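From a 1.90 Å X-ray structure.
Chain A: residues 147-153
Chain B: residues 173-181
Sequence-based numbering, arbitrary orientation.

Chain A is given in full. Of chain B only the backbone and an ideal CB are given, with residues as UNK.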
# COMPACT_ATOMS: atom_id res chain seq x y z
N GLY A 147 -13.47 4.43 39.95
CA GLY A 147 -13.08 5.83 40.03
C GLY A 147 -12.24 6.25 38.85
O GLY A 147 -12.13 5.54 37.84
N TRP A 148 -11.68 7.44 38.95
CA TRP A 148 -10.75 7.87 37.93
C TRP A 148 -9.59 8.62 38.59
O TRP A 148 -9.78 9.34 39.57
CB TRP A 148 -11.39 8.73 36.84
CG TRP A 148 -12.10 9.96 37.26
CD1 TRP A 148 -13.21 10.04 38.02
CD2 TRP A 148 -11.77 11.31 36.90
NE1 TRP A 148 -13.60 11.34 38.17
CE2 TRP A 148 -12.73 12.14 37.49
CE3 TRP A 148 -10.76 11.89 36.13
CZ2 TRP A 148 -12.71 13.51 37.34
CZ3 TRP A 148 -10.73 13.24 35.98
CH2 TRP A 148 -11.70 14.04 36.61
N TRP A 149 -8.41 8.47 38.00
CA TRP A 149 -7.17 8.97 38.55
C TRP A 149 -6.32 9.56 37.43
O TRP A 149 -6.37 9.12 36.28
CB TRP A 149 -6.38 7.85 39.26
CG TRP A 149 -6.92 7.43 40.54
CD1 TRP A 149 -6.51 7.84 41.77
CD2 TRP A 149 -7.97 6.48 40.76
NE1 TRP A 149 -7.25 7.20 42.74
CE2 TRP A 149 -8.17 6.39 42.14
CE3 TRP A 149 -8.76 5.71 39.93
CZ2 TRP A 149 -9.14 5.54 42.70
CZ3 TRP A 149 -9.72 4.88 40.47
CH2 TRP A 149 -9.91 4.81 41.85
N SER A 150 -5.50 10.54 37.80
CA SER A 150 -4.67 11.26 36.86
C SER A 150 -3.20 11.01 37.13
O SER A 150 -2.74 11.18 38.26
CB SER A 150 -4.93 12.78 36.95
OG SER A 150 -4.19 13.48 35.99
N GLN A 151 -2.47 10.64 36.09
CA GLN A 151 -1.02 10.58 36.14
C GLN A 151 -0.52 11.79 35.38
O GLN A 151 -0.62 11.86 34.14
CB GLN A 151 -0.47 9.28 35.54
CG GLN A 151 1.06 9.23 35.47
CD GLN A 151 1.72 9.46 36.83
OE1 GLN A 151 2.16 10.56 37.15
NE2 GLN A 151 1.77 8.41 37.65
N SER A 152 -0.00 12.76 36.11
CA SER A 152 0.44 14.02 35.53
C SER A 152 1.88 13.98 35.06
O SER A 152 2.35 14.97 34.50
CB SER A 152 0.20 15.13 36.53
OG SER A 152 -1.19 15.21 36.84
N PHE A 153 2.60 12.88 35.27
CA PHE A 153 4.03 12.84 34.99
C PHE A 153 4.38 11.59 34.20
O PHE A 153 4.23 10.48 34.69
CB PHE A 153 4.84 12.89 36.29
CG PHE A 153 4.68 14.16 37.06
CD1 PHE A 153 3.66 14.31 37.97
CD2 PHE A 153 5.57 15.23 36.85
CE1 PHE A 153 3.50 15.48 38.68
CE2 PHE A 153 5.42 16.41 37.54
CZ PHE A 153 4.38 16.54 38.46
N UNK B 173 -16.22 15.47 29.69
CA UNK B 173 -15.09 16.27 30.13
C UNK B 173 -14.60 15.72 31.46
O UNK B 173 -15.39 15.60 32.41
CB UNK B 173 -15.47 17.75 30.25
N UNK B 174 -13.32 15.41 31.53
CA UNK B 174 -12.68 14.97 32.77
C UNK B 174 -11.57 15.97 33.09
O UNK B 174 -10.49 15.90 32.53
CB UNK B 174 -12.13 13.55 32.65
N UNK B 175 -11.85 16.92 34.00
CA UNK B 175 -10.91 17.98 34.34
C UNK B 175 -10.02 17.52 35.50
O UNK B 175 -10.25 17.84 36.67
CB UNK B 175 -11.65 19.27 34.70
N UNK B 176 -9.04 16.70 35.18
CA UNK B 176 -8.17 16.16 36.22
C UNK B 176 -7.50 17.30 36.97
O UNK B 176 -7.40 17.28 38.20
CB UNK B 176 -7.12 15.22 35.62
N UNK B 177 -7.05 18.30 36.25
CA UNK B 177 -6.53 19.55 36.81
C UNK B 177 -6.52 20.57 35.68
O UNK B 177 -6.74 20.22 34.52
CB UNK B 177 -5.14 19.37 37.41
N UNK B 178 -6.21 21.82 36.02
CA UNK B 178 -6.14 22.83 34.97
C UNK B 178 -5.02 22.54 33.99
O UNK B 178 -5.05 23.04 32.86
CB UNK B 178 -5.95 24.22 35.58
N UNK B 179 -4.03 21.74 34.38
CA UNK B 179 -2.98 21.34 33.46
C UNK B 179 -3.36 20.15 32.58
O UNK B 179 -2.66 19.87 31.59
CB UNK B 179 -1.71 21.01 34.25
N UNK B 180 -4.38 19.41 32.93
CA UNK B 180 -4.77 18.21 32.17
C UNK B 180 -6.30 18.18 32.13
O UNK B 180 -6.91 17.70 33.08
CB UNK B 180 -4.20 16.93 32.80
N UNK B 181 -6.88 18.65 31.01
CA UNK B 181 -8.30 18.58 30.75
C UNK B 181 -8.51 17.55 29.64
O UNK B 181 -8.10 17.78 28.51
CB UNK B 181 -8.87 19.95 30.37

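Position 173 of chain B is extended, and nothing of chain A lies within 5.5 Å of its ideal CB. Chain A sets no demand here; a beta-branched residue would suit the strand. The residue is B:Val173, with chi1 at t.

At 174 the backbone is still extended and CA-to-CB points toward chain A. The ideal CB lies 3.6 Å from CZ3 of A:Trp148. A broad indole offers an apolar surface, so an aromatic or aliphatic side chain would fit. The residue is B:Tyr174. Its CB stays 3.6 Å from A:Trp148 CZ3. With chi1 at m, the ring sets its edge toward the face of A:Trp148. The centroid of the tyrosine ring is 5.7 Å from that of the indole six-membered ring, and the planes meet at 59°.

At 175 CA-to-CB points away, so many side chains would be tolerated. The deposited B:Ala175 meets chain A through its backbone: its N lies 3.9 Å from A:Trp148 CH2.

At 176 the chain turns a corner, with phi/psi of -59/-42. CA-to-CB points sideways, and the ideal CB is 3.4 Å from A:Ser150 OG and 4.1 Å from A:Trp148 CZ3. Little room remains on that side, which favours a small residue; alanine or serine are candidates. It is B:Ala176. Its CB packs 3.5 Å from A:Ser150 OG and 4.1 Å from A:Trp148 CZ3.

Position 177 is extended and points sideways, beyond direct reach of chain A. A small polar residue would suit the start of a turn. The residue is B:Ser177, with chi1 at p. Water 1 bridges the chains: it lies 2.8 Å from B:Ser177 OG and donates to A:Ser152 OG, also at 2.8 Å.

Position 178 is out of reach and has turn angles; small or polar residues are plausible. It is B:Ser178.

At 179 CA-to-CB points toward chain A, but nothing is within 5.5 Å of the ideal CB. A polar turn residue would do. It is B:Asn179, whose N donates to B:Ser177 OG at 3.1 Å.

Position 180 closes the type I turn. CA-to-CB points toward chain A, with the ideal CB 4.7 Å from A:Ser150 OG and 5.3 Å from A:Ser152 OG. That gap leaves space for a long or aromatic side chain. The residue is B:Phe180, chi1 at m. Its CE1 lies 3.6 Å from A:Ser152 CB, and its CZ 3.4 Å from A:Ser152 O.

Position 181 is extended and out of reach; a beta-branched residue suits it. It is B:Ile181.

Chain B (173-181) VYAASSNFI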
# COMPACT_ATOMS: atom_id res chain seq x y z
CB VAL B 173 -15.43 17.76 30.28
CG1 VAL B 173 -14.14 18.57 30.67
CG2 VAL B 173 -16.04 18.28 29.01
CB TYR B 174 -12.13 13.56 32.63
CG TYR B 174 -13.12 12.55 32.16
CD1 TYR B 174 -14.06 12.01 33.00
CD2 TYR B 174 -13.11 12.13 30.85
CE1 TYR B 174 -14.97 11.07 32.55
CE2 TYR B 174 -13.98 11.19 30.39
CZ TYR B 174 -14.91 10.67 31.23
OH TYR B 174 -15.80 9.75 30.73
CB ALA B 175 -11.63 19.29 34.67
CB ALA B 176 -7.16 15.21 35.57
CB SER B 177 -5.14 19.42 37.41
OG SER B 177 -4.17 19.33 36.39
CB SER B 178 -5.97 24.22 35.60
OG SER B 178 -4.78 24.30 36.32
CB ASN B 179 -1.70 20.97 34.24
CG ASN B 179 -0.68 22.09 34.24
OD1 ASN B 179 -0.64 22.92 33.33
ND2 ASN B 179 0.14 22.12 35.28
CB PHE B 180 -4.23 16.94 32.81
CG PHE B 180 -2.74 16.77 32.72
CD1 PHE B 180 -1.91 17.31 33.69
CD2 PHE B 180 -2.17 16.04 31.70
CE1 PHE B 180 -0.54 17.14 33.62
CE2 PHE B 180 -0.81 15.88 31.62
CZ PHE B 180 0.00 16.42 32.59
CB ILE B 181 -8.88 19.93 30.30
CG1 ILE B 181 -8.50 21.07 31.23
CG2 ILE B 181 -10.40 19.80 30.19
CD1 ILE B 181 -9.24 21.13 32.46
O HOH W 1 -1.91 17.87 37.27
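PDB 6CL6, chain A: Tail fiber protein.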